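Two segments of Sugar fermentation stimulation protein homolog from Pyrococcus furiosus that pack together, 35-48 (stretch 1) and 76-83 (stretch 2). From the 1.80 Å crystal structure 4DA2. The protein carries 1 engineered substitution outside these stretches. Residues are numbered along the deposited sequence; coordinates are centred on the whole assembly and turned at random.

Stretch 1, residues 35-48: ALITNTGRLNEFMI
Stretch 2, residues 76-83: IAIIDTRL

The nearest CA atoms across the stretches are those of T38 and D80, 5.1 Å apart, where stretch 1, extended from A35 and L36 on, meets the turn joining strand 76-78 to the helix that starts at T81. The two stretches bury 493 Å² between them.

Two strong direct hydrogen bonds define the register. T81 N donates to T38 O (2.9 Å, 167°), and N39 ND2 donates to I79 O (2.7 Å, 166°). N39 (chi1 t, chi2 -46°) is suited to the site because its amide also has an acceptor: N39 OD1 takes G41 N at 3.0 Å.

D80 (chi1 t) is the N-cap, D80 OD2 accepting from L83 N at 2.8 Å. Its other oxygen faces water: one water accepts from T38 N (2.8 Å) and donates to D80 OD1 (2.7 Å), while a second donates to D80 OD1 (2.6 Å) and lies 2.5 Å from T38 OG1. T38 (chi1 m) places OG1 over one face of the R82 guanidinium, and L36 CD2 approaches R82 NH1 at 3.7 Å.

The apolar contact centres on I79 (phi/psi -91/-20, chi1 p), of which 111 Å² is covered. M47 CE reaches I79 CD1 at 3.9 Å, F46 CD2 meets I79 CG2 at 4.1 Å, and F46 CZ meets A77 CB at 3.6 Å.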

# COMPACT_ATOMS: atom_id res chain seq x y z
N ALA A 35 -12.45 15.18 -2.21
CA ALA A 35 -12.19 13.81 -1.82
C ALA A 35 -10.77 13.69 -1.27
O ALA A 35 -9.83 14.19 -1.87
CB ALA A 35 -12.38 12.86 -3.03
N LEU A 36 -10.64 13.05 -0.12
CA LEU A 36 -9.34 12.84 0.49
C LEU A 36 -8.50 11.86 -0.32
O LEU A 36 -9.00 10.87 -0.81
CB LEU A 36 -9.54 12.26 1.89
CG LEU A 36 -8.44 12.55 2.89
CD1 LEU A 36 -8.44 14.03 3.25
CD2 LEU A 36 -8.61 11.69 4.15
N ILE A 37 -7.21 12.17 -0.45
CA ILE A 37 -6.26 11.26 -1.07
C ILE A 37 -5.23 10.90 0.01
O ILE A 37 -4.57 11.78 0.59
CB ILE A 37 -5.56 11.93 -2.30
CG1 ILE A 37 -6.55 12.15 -3.45
CG2 ILE A 37 -4.33 11.09 -2.75
CD1 ILE A 37 -6.05 13.17 -4.50
N THR A 38 -5.10 9.61 0.32
CA THR A 38 -4.11 9.18 1.29
C THR A 38 -3.10 8.33 0.51
O THR A 38 -3.13 7.10 0.54
CB THR A 38 -4.76 8.40 2.46
OG1 THR A 38 -5.86 9.17 2.97
CG2 THR A 38 -3.78 8.13 3.59
N ASN A 39 -2.24 9.00 -0.23
CA ASN A 39 -1.13 8.37 -0.95
C ASN A 39 -0.22 9.52 -1.42
O ASN A 39 -0.66 10.41 -2.15
CB ASN A 39 -1.65 7.53 -2.13
CG ASN A 39 -0.58 6.59 -2.73
OD1 ASN A 39 0.56 6.99 -2.96
ND2 ASN A 39 -0.97 5.33 -3.00
N THR A 40 1.04 9.48 -0.98
CA THR A 40 1.96 10.60 -1.20
C THR A 40 2.65 10.48 -2.54
O THR A 40 3.41 11.36 -2.94
CB THR A 40 3.02 10.72 -0.07
OG1 THR A 40 3.68 9.45 0.11
CG2 THR A 40 2.38 11.17 1.24
N GLY A 41 2.38 9.37 -3.24
CA GLY A 41 2.87 9.17 -4.60
C GLY A 41 2.29 10.15 -5.62
O GLY A 41 1.29 10.83 -5.37
N ARG A 42 2.92 10.23 -6.79
CA ARG A 42 2.42 11.12 -7.84
C ARG A 42 1.15 10.57 -8.43
O ARG A 42 0.26 11.33 -8.80
CB ARG A 42 3.46 11.36 -8.95
CG ARG A 42 4.77 11.87 -8.42
CD ARG A 42 5.53 12.72 -9.39
NE ARG A 42 6.78 13.13 -8.75
CZ ARG A 42 7.58 14.09 -9.18
NH1 ARG A 42 7.31 14.78 -10.29
NH2 ARG A 42 8.68 14.36 -8.49
N LEU A 43 1.06 9.23 -8.52
CA LEU A 43 -0.07 8.56 -9.15
C LEU A 43 -0.43 9.20 -10.49
O LEU A 43 -1.61 9.33 -10.83
CB LEU A 43 -1.30 8.52 -8.22
CG LEU A 43 -1.36 7.72 -6.92
CD1 LEU A 43 -0.43 6.52 -6.94
CD2 LEU A 43 -1.09 8.61 -5.73
N ASN A 44 0.59 9.59 -11.25
CA ASN A 44 0.39 10.24 -12.56
C ASN A 44 -0.44 9.44 -13.56
O ASN A 44 -1.19 10.03 -14.34
CB ASN A 44 1.74 10.61 -13.19
CG ASN A 44 2.17 12.03 -12.84
OD1 ASN A 44 1.34 12.93 -12.67
ND2 ASN A 44 3.48 12.23 -12.75
N GLU A 45 -0.32 8.12 -13.55
CA GLU A 45 -1.11 7.31 -14.47
C GLU A 45 -2.61 7.19 -14.09
O GLU A 45 -3.45 6.88 -14.95
CB GLU A 45 -0.43 5.98 -14.77
CG GLU A 45 0.89 6.20 -15.52
CD GLU A 45 1.72 4.94 -15.72
OE1 GLU A 45 1.15 3.83 -15.79
OE2 GLU A 45 2.96 5.07 -15.81
N PHE A 46 -2.93 7.47 -12.83
CA PHE A 46 -4.31 7.37 -12.34
C PHE A 46 -5.01 8.72 -12.30
O PHE A 46 -6.20 8.80 -12.61
CB PHE A 46 -4.38 6.76 -10.93
CG PHE A 46 -4.14 5.26 -10.90
CD1 PHE A 46 -4.94 4.40 -11.65
CD2 PHE A 46 -3.11 4.73 -10.14
CE1 PHE A 46 -4.72 3.02 -11.63
CE2 PHE A 46 -2.87 3.35 -10.11
CZ PHE A 46 -3.68 2.50 -10.86
N MET A 47 -4.27 9.76 -11.86
CA MET A 47 -4.82 11.10 -11.60
C MET A 47 -4.93 11.87 -12.89
O MET A 47 -4.21 12.86 -13.08
CB MET A 47 -3.90 11.88 -10.65
CG MET A 47 -3.57 11.18 -9.36
SD MET A 47 -4.85 11.47 -8.15
CE MET A 47 -4.45 10.27 -6.87
N ILE A 48 -5.82 11.41 -13.77
CA ILE A 48 -6.01 12.00 -15.11
C ILE A 48 -7.47 12.44 -15.20
O ILE A 48 -8.38 11.65 -14.93
CB ILE A 48 -5.68 10.96 -16.24
CG1 ILE A 48 -4.22 10.47 -16.14
CG2 ILE A 48 -6.02 11.50 -17.66
CD1 ILE A 48 -3.19 11.42 -16.69
N ILE A 76 -10.72 -2.63 -9.53
CA ILE A 76 -10.30 -1.37 -8.91
C ILE A 76 -8.90 -1.47 -8.31
O ILE A 76 -8.66 -2.37 -7.49
CB ILE A 76 -11.29 -0.94 -7.82
CG1 ILE A 76 -12.68 -0.69 -8.45
CG2 ILE A 76 -10.78 0.34 -7.13
CD1 ILE A 76 -13.85 -0.66 -7.43
N ALA A 77 -7.99 -0.57 -8.71
CA ALA A 77 -6.66 -0.45 -8.07
C ALA A 77 -6.87 0.36 -6.79
O ALA A 77 -7.50 1.41 -6.82
CB ALA A 77 -5.72 0.27 -8.98
N ILE A 78 -6.33 -0.11 -5.67
CA ILE A 78 -6.53 0.59 -4.40
C ILE A 78 -5.33 1.50 -4.19
O ILE A 78 -4.20 1.03 -3.92
CB ILE A 78 -6.69 -0.39 -3.21
CG1 ILE A 78 -7.91 -1.31 -3.42
CG2 ILE A 78 -6.80 0.43 -1.91
CD1 ILE A 78 -8.04 -2.50 -2.42
N ILE A 79 -5.59 2.80 -4.25
CA ILE A 79 -4.54 3.79 -3.94
C ILE A 79 -4.46 4.25 -2.50
O ILE A 79 -3.41 4.76 -2.08
CB ILE A 79 -4.65 5.04 -4.86
CG1 ILE A 79 -5.92 5.83 -4.56
CG2 ILE A 79 -4.53 4.61 -6.33
CD1 ILE A 79 -5.73 7.36 -4.68
N ASP A 80 -5.54 4.05 -1.73
CA ASP A 80 -5.60 4.55 -0.35
C ASP A 80 -4.73 3.68 0.56
O ASP A 80 -4.98 2.47 0.70
CB ASP A 80 -7.05 4.57 0.16
CG ASP A 80 -7.18 5.23 1.54
OD1 ASP A 80 -7.46 6.45 1.61
OD2 ASP A 80 -7.03 4.52 2.56
N THR A 81 -3.73 4.29 1.17
CA THR A 81 -2.79 3.52 1.99
C THR A 81 -3.40 3.02 3.30
O THR A 81 -2.97 1.99 3.83
CB THR A 81 -1.46 4.27 2.25
OG1 THR A 81 -1.73 5.46 3.02
CG2 THR A 81 -0.78 4.63 0.93
N ARG A 82 -4.41 3.74 3.81
CA ARG A 82 -5.16 3.29 4.97
C ARG A 82 -5.94 2.01 4.69
O ARG A 82 -5.91 1.08 5.53
CB ARG A 82 -6.12 4.37 5.49
CG ARG A 82 -5.47 5.54 6.15
CD ARG A 82 -6.55 6.56 6.50
NE ARG A 82 -6.03 7.71 7.23
CZ ARG A 82 -6.65 8.88 7.33
NH1 ARG A 82 -7.81 9.08 6.72
NH2 ARG A 82 -6.10 9.87 8.03
N LEU A 83 -6.60 1.93 3.54
CA LEU A 83 -7.33 0.75 3.14
C LEU A 83 -6.34 -0.40 2.91
O LEU A 83 -6.59 -1.52 3.35
CB LEU A 83 -8.15 1.01 1.86
CG LEU A 83 -9.04 -0.14 1.37
CD1 LEU A 83 -9.84 -0.82 2.49
CD2 LEU A 83 -10.00 0.34 0.25
O HOH W 1 -6.95 7.70 -0.70
O HOH W 2 -7.81 7.81 3.75